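Local coordinates for protein LipS lipolytic enzyme (Unidentified, PDB 4FBL) that probably hydrolyses ester bonds of lipids, as a thermostable, metagenome-derived lipase of the alpha/beta-hydrolase fold, at residues 107-112 with 139-144; 78-83 with 117-122; 154-159 with 237-242. All blocks are in the same frame, centred on the assembly; numbering follows the deposited sequence.

Contact 1: residues 107-112 with 139-144; sequences DIVAAM and GQFPER
Met-112 sets its terminal methyl over one face of the Phe-141 ring, with the sulfur slanting beside it, and this pair forms the compact part of the contact. Met-112 CE lies 4.2 Å from the centroid of the Phe-141 ring, 23° off the ring normal, a CH-pi contact displaced toward CD2, although the exact place of CE is less certain because it sits too close to Arg-144 in the model. Met-112 SD is 4.6 Å from the same Phe-141 centroid and 38° off the normal, which makes the pair a Met-aromatic contact as well. The bend at the end of the methionine chain (chi3 61°) turns CE toward the ring after an extended chi2. Val-109 adds a lighter touch, its CG2 standing 4.2 Å from Phe-141 CZ in an oblique approach. On the opposite face of the ring lies CG of the preceding residue, Gln-140, so the phenyl group is held between two side chains. Leu-55 of strand 52-57 supports Met-112 from the sheet.

In the alpha/beta-hydrolase fold seen here, helices 101-118 and 129-140 pack side by side on one face of the central sheet, and Phe-141, the first residue to leave helical geometry after 129-140, brings its ring toward helix 101-118. With an alanine here in place of the phenyl ring, the Met-112 thioether would probably lose its aromatic partner and be freer to turn, and a gap would open beside Val-109 CG2.

Toward solvent the contact loosens. The exposed Arg-144 appears to lay its guanidinium over the same ring face as Met-112, but the too-short approach of Met-112 CE leaves both groups doubtful in detail. Its NH1 has a long, weak ion pair with Glu-116. Pro-169 of the second subunit packs on Phe-141.

Contact 2: residues 78-83 with 117-122; sequences GYTVAT and ERCDVL
Cys-119 points its sulfur at the side chain of Thr-80, and this is the closer of the contact's two touches. Cys-119 SG lies 3.6 Å from Thr-80 CB and 3.7 Å from Thr-80 CG2, at van der Waals range, so the thiol rests against the branch point and methyl of the threonine. The first torsion of Cys-119 (-61°) sets SG beside its own backbone N and anti to the carbonyl carbon, on the side where Thr-80 approaches. A second, looser touch comes from Arg-118, whose CB is 4.2 Å from Thr-80 CG2; the two side chains cross at about a right angle.

One shell out, polar bonds position these groups. Thr-80 OG1 is hydrogen-bonded to Ser-50 O and Gly-49 N, which fixes the rotation of the threonine and presents its carbon atoms to the sulfur. Arg-118 begins toward Thr-80 but its extended chain leads away: NH1 bonds to Trp-114 O, the guanidinium makes a cation-pi contact with Trp-114, and a weak salt bridge joins Arg-118 NH1 to Glu-117 OE1 at 3.4 Å. Thr-80 itself also packs on Trp-114 and Leu-115.

Gly-78 closes helix 68-76 with a Schellman motif, and the chain then enters strand 80-83. Strands 80-83, 52-57 and 121-127 lie side by side and parallel in the alpha/beta-hydrolase sheet, with helix 101-118 in the connection from the first to the last. Cys-119 occupies the link between that helix and strand 121-127, so the contact joins strand 80-83 to the turn that leads into strand 121-127.

Contact 3: residues 154-159 with 237-242; sequences ALRMES and GELIYN
Leu-155 and Arg-156 meet Leu-239 and Ile-240 through carbon atoms alone. Leu-155 directs CB toward helix 235-243, and the branch at CG sends CD2 forward as the atom that does the touching. Leu-155 CD2 lies 3.8 Å from Ile-240 CG1, the two side chains crossing at about a right angle, and 4.0 Å from Leu-239 CD1. Ile-240 leaves its helix alongside the contact and comes nearer farther out, because CG1, anti to the carbonyl carbon (chi1 -58°), swings in to meet the methyl.

Arg-156 lies across Leu-239 at about a right angle. From CB, which also points toward the helix, Arg-156 runs to CG, 4.0 Å from Leu-239 CD1, and then to CD, which comes to 3.8 Å from Leu-239 CD1 as its closest approach. The chain then bends at chi3 (108°) and carries the charged end past the leucine. NE makes a long, weak ion pair with Glu-211 of the same chain, while NH2 forms a salt bridge with Glu-211 OE2 of the second subunit, where Arg-156 also packs on its own counterpart. The placement of NH1 beside Glu-158 is doubtful in the model.

The loop holding Leu-155 and Arg-156 runs from strand 147-151 to helix 160-166, and Ser-159 serves as N-cap of that helix by bonding its OG to Leu-162 N. The contact ties this loop to helix 235-243 in the half of the alpha/beta-hydrolase sheet formed by strands 147-151, 221-226 and 249-254. Helix 200-213 packs on the leucines through Ala-210 and Glu-211, while the other side of helix 235-243 rests on strand 249-254 through Glu-238 and Tyr-241.

How the contacts relate
Contacts 1 and 2 are neighbours, about 13 Å apart centre to centre, and share helix 101-118; they touch where Ala-111 meets Ala-82 and where Leu-122 packs by Met-112 and Arg-144. Along the chain their segments alternate. Contact 3 lies apart, its centre about 21 Å from that of contact 1 and about 28 Å from that of contact 2, on the opposite side of the chain's centre from the latter. Contacts 1 and 3 both reach the second subunit. Contact 3 is linked to the ligand pocket less directly: the Leu-155 side chain is about 12 Å from bound spermidine, but Ala-154 bonds through its backbone to Ser-128, a pocket residue and the probable nucleophile.

Contact 1: residues 107-112 with 139-144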
loop_
_atom_site.group_PDB
_atom_site.type_symbol
_atom_site.label_atom_id
_atom_site.label_comp_id
_atom_site.label_asym_id
_atom_site.label_seq_id
_atom_site.Cartn_x
_atom_site.Cartn_y
_atom_site.Cartn_z
ATOM N N ASP C 107 -1.167 17.591 -2.706
ATOM C CA ASP C 107 -2.324 18.475 -2.794
ATOM C C ASP C 107 -2.865 18.794 -1.392
ATOM O O ASP C 107 -3.275 19.942 -1.129
ATOM C CB ASP C 107 -3.476 17.907 -3.616
ATOM C CG ASP C 107 -3.117 17.726 -5.112
ATOM O OD1 ASP C 107 -2.469 18.595 -5.694
ATOM O OD2 ASP C 107 -3.452 16.681 -5.668
ATOM N N ILE C 108 -2.909 17.789 -0.533
ATOM C CA ILE C 108 -3.394 17.956 0.858
ATOM C C ILE C 108 -2.451 18.857 1.656
ATOM O O ILE C 108 -2.913 19.726 2.355
ATOM C CB ILE C 108 -3.473 16.650 1.520
ATOM C CG1 ILE C 108 -4.464 15.757 0.732
ATOM C CG2 ILE C 108 -3.897 16.797 3.026
ATOM C CD1 ILE C 108 -5.976 16.363 0.430
ATOM N N VAL C 109 -1.128 18.706 1.459
ATOM C CA VAL C 109 -0.135 19.571 2.045
ATOM C C VAL C 109 -0.326 21.033 1.595
ATOM O O VAL C 109 -0.351 21.892 2.423
ATOM C CB VAL C 109 1.304 19.072 1.730
ATOM C CG1 VAL C 109 2.288 20.075 2.277
ATOM C CG2 VAL C 109 1.531 17.764 2.526
ATOM N N ALA C 110 -0.492 21.316 0.304
ATOM C CA ALA C 110 -0.722 22.702 -0.128
ATOM C C ALA C 110 -2.057 23.274 0.416
ATOM O O ALA C 110 -2.129 24.474 0.694
ATOM C CB ALA C 110 -0.752 22.809 -1.688
ATOM N N ALA C 111 -3.112 22.482 0.506
ATOM C CA ALA C 111 -4.392 22.995 1.098
ATOM C C ALA C 111 -4.178 23.308 2.604
ATOM O O ALA C 111 -4.741 24.285 3.199
ATOM C CB ALA C 111 -5.572 21.924 0.903
ATOM N N MET C 112 -3.369 22.472 3.250
ATOM C CA MET C 112 -3.024 22.693 4.693
ATOM C C MET C 112 -2.232 23.972 4.782
ATOM O O MET C 112 -2.455 24.751 5.677
ATOM C CB MET C 112 -2.089 21.620 5.266
ATOM C CG MET C 112 -2.840 20.387 5.677
ATOM S SD MET C 112 -1.747 19.054 6.220
ATOM C CE MET C 112 -0.954 19.890 7.636
ATOM N N GLY C 139 -2.081 11.582 11.144
ATOM C CA GLY C 139 -0.970 10.695 11.587
ATOM C C GLY C 139 0.406 11.257 11.213
ATOM O O GLY C 139 1.419 11.118 11.956
ATOM N N GLN C 140 0.433 11.943 10.094
ATOM C CA GLN C 140 1.664 12.484 9.508
ATOM C C GLN C 140 2.076 13.755 10.234
ATOM O O GLN C 140 3.322 13.990 10.409
ATOM C CB GLN C 140 1.486 12.823 8.040
ATOM C CG GLN C 140 2.669 13.464 7.386
ATOM C CD GLN C 140 3.909 12.469 7.291
ATOM O OE1 GLN C 140 3.958 11.632 6.433
ATOM N NE2 GLN C 140 4.860 12.587 8.197
ATOM N N PHE C 141 1.069 14.539 10.673
ATOM C CA PHE C 141 1.295 15.858 11.375
ATOM C C PHE C 141 0.449 15.808 12.637
ATOM O O PHE C 141 -0.644 16.378 12.689
ATOM C CB PHE C 141 0.789 16.974 10.513
ATOM C CG PHE C 141 1.427 16.994 9.129
ATOM C CD1 PHE C 141 2.744 17.516 8.934
ATOM C CD2 PHE C 141 0.735 16.456 8.022
ATOM C CE1 PHE C 141 3.332 17.506 7.613
ATOM C CE2 PHE C 141 1.274 16.477 6.711
ATOM C CZ PHE C 141 2.572 16.990 6.492
ATOM N N PRO C 142 0.902 15.055 13.623
ATOM C CA PRO C 142 0.037 14.693 14.719
ATOM C C PRO C 142 -0.422 15.829 15.633
ATOM O O PRO C 142 -1.323 15.622 16.373
ATOM C CB PRO C 142 0.916 13.719 15.552
ATOM C CG PRO C 142 2.076 13.395 14.739
ATOM C CD PRO C 142 2.273 14.553 13.824
ATOM N N GLU C 143 0.191 17.000 15.580
ATOM C CA GLU C 143 -0.220 18.083 16.465
ATOM C C GLU C 143 -0.971 19.106 15.659
ATOM O O GLU C 143 -1.313 20.166 16.196
ATOM C CB GLU C 143 1.011 18.870 16.995
ATOM C CG GLU C 143 2.138 18.023 17.433
ATOM C CD GLU C 143 2.077 17.743 18.892
ATOM O OE1 GLU C 143 1.046 17.277 19.403
ATOM O OE2 GLU C 143 3.088 18.001 19.549
ATOM N N ARG C 144 -1.185 18.870 14.369
ATOM C CA ARG C 144 -1.550 19.981 13.590
ATOM C C ARG C 144 -3.080 20.208 13.608
ATOM O O ARG C 144 -3.564 21.340 13.477
ATOM C CB ARG C 144 -1.096 19.739 12.211
ATOM C CG ARG C 144 -1.171 21.052 11.498
ATOM C CD ARG C 144 -0.244 20.928 10.311
ATOM N NE ARG C 144 1.166 21.280 10.510
ATOM C CZ ARG C 144 2.020 21.465 9.495
ATOM N NH1 ARG C 144 1.623 21.326 8.214
ATOM N NH2 ARG C 144 3.277 21.803 9.763
#

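Contact 2: residues 78-83 with 117-122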
loop_
_atom_site.group_PDB
_atom_site.type_symbol
_atom_site.label_atom_id
_atom_site.label_comp_id
_atom_site.label_asym_id
_atom_site.label_seq_id
_atom_site.Cartn_x
_atom_site.Cartn_y
_atom_site.Cartn_z
ATOM N N GLY C 78 -19.369 30.183 8.577
ATOM C CA GLY C 78 -18.368 31.211 8.899
ATOM C C GLY C 78 -16.939 30.743 8.917
ATOM O O GLY C 78 -16.025 31.539 8.989
ATOM N N TYR C 79 -16.720 29.415 8.817
ATOM C CA TYR C 79 -15.349 28.842 8.816
ATOM C C TYR C 79 -14.590 29.174 7.520
ATOM O O TYR C 79 -15.227 29.290 6.534
ATOM C CB TYR C 79 -15.424 27.279 8.998
ATOM C CG TYR C 79 -16.035 26.937 10.370
ATOM C CD1 TYR C 79 -15.350 27.260 11.545
ATOM C CD2 TYR C 79 -17.320 26.406 10.474
ATOM C CE1 TYR C 79 -15.923 27.062 12.816
ATOM C CE2 TYR C 79 -17.889 26.150 11.775
ATOM C CZ TYR C 79 -17.193 26.498 12.901
ATOM O OH TYR C 79 -17.732 26.196 14.142
ATOM N N THR C 80 -13.280 29.310 7.554
ATOM C CA THR C 80 -12.429 29.232 6.335
ATOM C C THR C 80 -12.457 27.747 5.832
ATOM O O THR C 80 -12.481 26.825 6.685
ATOM C CB THR C 80 -11.009 29.711 6.666
ATOM O OG1 THR C 80 -11.067 31.102 7.080
ATOM C CG2 THR C 80 -10.035 29.614 5.482
ATOM N N VAL C 81 -12.586 27.558 4.504
ATOM C CA VAL C 81 -12.855 26.256 3.857
ATOM C C VAL C 81 -11.917 26.082 2.665
ATOM O O VAL C 81 -11.824 26.997 1.811
ATOM C CB VAL C 81 -14.326 26.041 3.395
ATOM C CG1 VAL C 81 -14.507 24.609 2.837
ATOM C CG2 VAL C 81 -15.345 26.177 4.580
ATOM N N ALA C 82 -11.179 24.965 2.622
ATOM C CA ALA C 82 -10.432 24.549 1.386
ATOM C C ALA C 82 -10.960 23.175 0.987
ATOM O O ALA C 82 -10.780 22.194 1.759
ATOM C CB ALA C 82 -8.902 24.471 1.635
ATOM N N THR C 83 -11.556 23.093 -0.229
ATOM C CA THR C 83 -12.057 21.874 -0.786
ATOM C C THR C 83 -11.299 21.719 -2.103
ATOM O O THR C 83 -11.777 22.164 -3.126
ATOM C CB THR C 83 -13.558 21.947 -1.092
ATOM O OG1 THR C 83 -14.171 22.383 0.110
ATOM C CG2 THR C 83 -14.120 20.526 -1.437
ATOM N N GLU C 117 -1.977 29.798 6.491
ATOM C CA GLU C 117 -1.933 31.239 6.225
ATOM C C GLU C 117 -3.123 32.042 6.790
ATOM O O GLU C 117 -2.944 33.144 7.241
ATOM C CB GLU C 117 -1.787 31.466 4.693
ATOM C CG GLU C 117 -0.343 31.165 4.194
ATOM C CD GLU C 117 -0.210 31.105 2.631
ATOM O OE1 GLU C 117 -1.141 31.311 1.850
ATOM O OE2 GLU C 117 0.883 30.856 2.152
ATOM N N ARG C 118 -4.332 31.511 6.721
ATOM C CA ARG C 118 -5.538 32.148 7.121
ATOM C C ARG C 118 -6.181 31.781 8.507
ATOM O O ARG C 118 -7.219 32.344 8.850
ATOM C CB ARG C 118 -6.582 31.901 6.017
ATOM C CG ARG C 118 -6.065 32.483 4.652
ATOM C CD ARG C 118 -6.832 31.922 3.483
ATOM N NE ARG C 118 -6.550 32.671 2.279
ATOM C CZ ARG C 118 -5.434 32.503 1.565
ATOM N NH1 ARG C 118 -4.531 31.609 1.940
ATOM N NH2 ARG C 118 -5.200 33.251 0.487
ATOM N N CYS C 119 -5.606 30.835 9.240
ATOM C CA CYS C 119 -6.298 30.144 10.350
ATOM C C CYS C 119 -5.354 29.749 11.424
ATOM O O CYS C 119 -4.243 29.402 11.185
ATOM C CB CYS C 119 -6.961 28.835 9.841
ATOM S SG CYS C 119 -8.091 29.206 8.654
ATOM N N ASP C 120 -5.875 29.705 12.648
ATOM C CA ASP C 120 -5.144 29.206 13.817
ATOM C C ASP C 120 -5.431 27.742 14.177
ATOM O O ASP C 120 -4.737 27.190 14.933
ATOM C CB ASP C 120 -5.654 30.042 15.079
ATOM C CG ASP C 120 -5.274 31.534 14.971
ATOM O OD1 ASP C 120 -4.197 31.798 14.349
ATOM O OD2 ASP C 120 -6.041 32.424 15.462
ATOM N N VAL C 121 -6.579 27.243 13.780
ATOM C CA VAL C 121 -7.083 25.900 14.171
ATOM C C VAL C 121 -7.506 25.220 12.866
ATOM O O VAL C 121 -8.141 25.873 12.053
ATOM C CB VAL C 121 -8.375 26.081 15.050
ATOM C CG1 VAL C 121 -8.847 24.777 15.661
ATOM C CG2 VAL C 121 -8.084 27.095 16.112
ATOM N N LEU C 122 -7.181 23.923 12.693
ATOM C CA LEU C 122 -7.566 23.232 11.477
ATOM C C LEU C 122 -8.336 22.000 11.788
ATOM O O LEU C 122 -8.007 21.318 12.728
ATOM C CB LEU C 122 -6.277 22.823 10.750
ATOM C CG LEU C 122 -5.617 23.857 9.809
ATOM C CD1 LEU C 122 -5.112 25.209 10.352
ATOM C CD2 LEU C 122 -4.538 23.138 8.898
#

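Contact 3: residues 154-159 with 237-242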
loop_
_atom_site.group_PDB
_atom_site.type_symbol
_atom_site.label_atom_id
_atom_site.label_comp_id
_atom_site.label_asym_id
_atom_site.label_seq_id
_atom_site.Cartn_x
_atom_site.Cartn_y
_atom_site.Cartn_z
ATOM N N ALA C 154 -11.270 4.884 2.924
ATOM C CA ALA C 154 -10.851 3.720 2.124
ATOM C C ALA C 154 -9.408 3.257 2.532
ATOM O O ALA C 154 -8.419 3.431 1.794
ATOM C CB ALA C 154 -10.905 4.085 0.641
ATOM N N LEU C 155 -9.289 2.770 3.739
ATOM C CA LEU C 155 -7.942 2.227 4.226
ATOM C C LEU C 155 -7.669 0.816 3.645
ATOM O O LEU C 155 -6.534 0.534 3.195
ATOM C CB LEU C 155 -7.894 2.212 5.715
ATOM C CG LEU C 155 -7.346 3.486 6.405
ATOM C CD1 LEU C 155 -8.177 4.717 6.183
ATOM C CD2 LEU C 155 -7.400 3.213 7.888
ATOM N N ARG C 156 -8.713 -0.034 3.635
ATOM C CA ARG C 156 -8.632 -1.459 3.160
ATOM C C ARG C 156 -9.767 -1.730 2.192
ATOM O O ARG C 156 -10.927 -1.763 2.619
ATOM C CB ARG C 156 -8.731 -2.387 4.361
ATOM C CG ARG C 156 -7.584 -2.247 5.342
ATOM C CD ARG C 156 -7.731 -3.377 6.509
ATOM N NE ARG C 156 -6.713 -4.419 6.365
ATOM C CZ ARG C 156 -6.841 -5.552 5.669
ATOM N NH1 ARG C 156 -7.988 -5.880 5.059
ATOM N NH2 ARG C 156 -5.829 -6.392 5.596
ATOM N N MET C 157 -9.468 -1.844 0.896
ATOM C CA MET C 157 -10.503 -2.149 -0.099
ATOM C C MET C 157 -10.903 -3.633 -0.037
ATOM O O MET C 157 -12.021 -4.003 -0.400
ATOM C CB MET C 157 -10.069 -1.819 -1.492
ATOM C CG MET C 157 -9.729 -0.302 -1.764
ATOM S SD MET C 157 -11.178 0.738 -1.367
ATOM C CE MET C 157 -12.175 0.406 -2.827
ATOM N N GLU C 158 -9.971 -4.490 0.348
ATOM C CA GLU C 158 -10.219 -5.922 0.530
ATOM C C GLU C 158 -10.817 -6.554 -0.691
ATOM O O GLU C 158 -11.793 -7.241 -0.559
ATOM C CB GLU C 158 -11.147 -6.182 1.741
ATOM C CG GLU C 158 -10.336 -6.611 2.939
ATOM C CD GLU C 158 -10.970 -6.187 4.223
ATOM O OE1 GLU C 158 -12.223 -6.006 4.217
ATOM O OE2 GLU C 158 -10.205 -6.070 5.245
ATOM N N SER C 159 -10.272 -6.219 -1.852
ATOM C CA SER C 159 -10.720 -6.682 -3.132
ATOM C C SER C 159 -9.546 -7.319 -3.994
ATOM O O SER C 159 -8.710 -6.653 -4.599
ATOM C CB SER C 159 -11.373 -5.523 -3.854
ATOM O OG SER C 159 -11.448 -5.864 -5.205
ATOM N N GLY C 237 -14.630 1.546 9.396
ATOM C CA GLY C 237 -14.903 2.444 10.540
ATOM C C GLY C 237 -14.414 1.834 11.852
ATOM O O GLY C 237 -13.854 2.552 12.729
ATOM N N GLU C 238 -14.615 0.504 12.022
ATOM C CA GLU C 238 -14.145 -0.189 13.256
ATOM C C GLU C 238 -12.629 -0.217 13.352
ATOM O O GLU C 238 -12.059 0.020 14.420
ATOM C CB GLU C 238 -14.769 -1.601 13.394
ATOM C CG GLU C 238 -16.303 -1.461 13.617
ATOM C CD GLU C 238 -17.131 -2.720 13.362
ATOM O OE1 GLU C 238 -17.951 -3.021 14.276
ATOM O OE2 GLU C 238 -17.019 -3.366 12.272
ATOM N N LEU C 239 -12.013 -0.447 12.197
ATOM C CA LEU C 239 -10.595 -0.486 12.033
ATOM C C LEU C 239 -9.971 0.814 12.554
ATOM O O LEU C 239 -9.029 0.804 13.371
ATOM C CB LEU C 239 -10.307 -0.590 10.511
ATOM C CG LEU C 239 -9.111 -1.326 9.880
ATOM C CD1 LEU C 239 -8.218 -0.526 8.926
ATOM C CD2 LEU C 239 -8.260 -2.295 10.865
ATOM N N ILE C 240 -10.492 1.945 12.046
ATOM C CA ILE C 240 -10.069 3.241 12.541
ATOM C C ILE C 240 -10.382 3.445 14.037
ATOM O O ILE C 240 -9.538 3.907 14.810
ATOM C CB ILE C 240 -10.729 4.359 11.689
ATOM C CG1 ILE C 240 -10.298 4.137 10.212
ATOM C CG2 ILE C 240 -10.327 5.773 12.202
ATOM C CD1 ILE C 240 -11.100 4.960 9.210
ATOM N N TYR C 241 -11.596 3.133 14.449
ATOM C CA TYR C 241 -11.966 3.406 15.829
ATOM C C TYR C 241 -11.002 2.662 16.767
ATOM O O TYR C 241 -10.493 3.216 17.746
ATOM C CB TYR C 241 -13.424 3.000 16.051
ATOM C CG TYR C 241 -13.917 3.288 17.482
ATOM C CD1 TYR C 241 -14.507 4.519 17.789
ATOM C CD2 TYR C 241 -13.735 2.321 18.540
ATOM C CE1 TYR C 241 -14.980 4.807 19.076
ATOM C CE2 TYR C 241 -14.166 2.619 19.862
ATOM C CZ TYR C 241 -14.804 3.855 20.108
ATOM O OH TYR C 241 -15.255 4.224 21.377
ATOM N N ASN C 242 -10.716 1.411 16.430
ATOM C CA ASN C 242 -9.910 0.560 17.295
ATOM C C ASN C 242 -8.406 0.840 17.192
ATOM O O ASN C 242 -7.715 0.499 18.101
ATOM C CB ASN C 242 -10.134 -0.928 16.923
ATOM C CG ASN C 242 -11.510 -1.435 17.262
ATOM O OD1 ASN C 242 -12.131 -1.055 18.289
ATOM N ND2 ASN C 242 -11.993 -2.358 16.412
#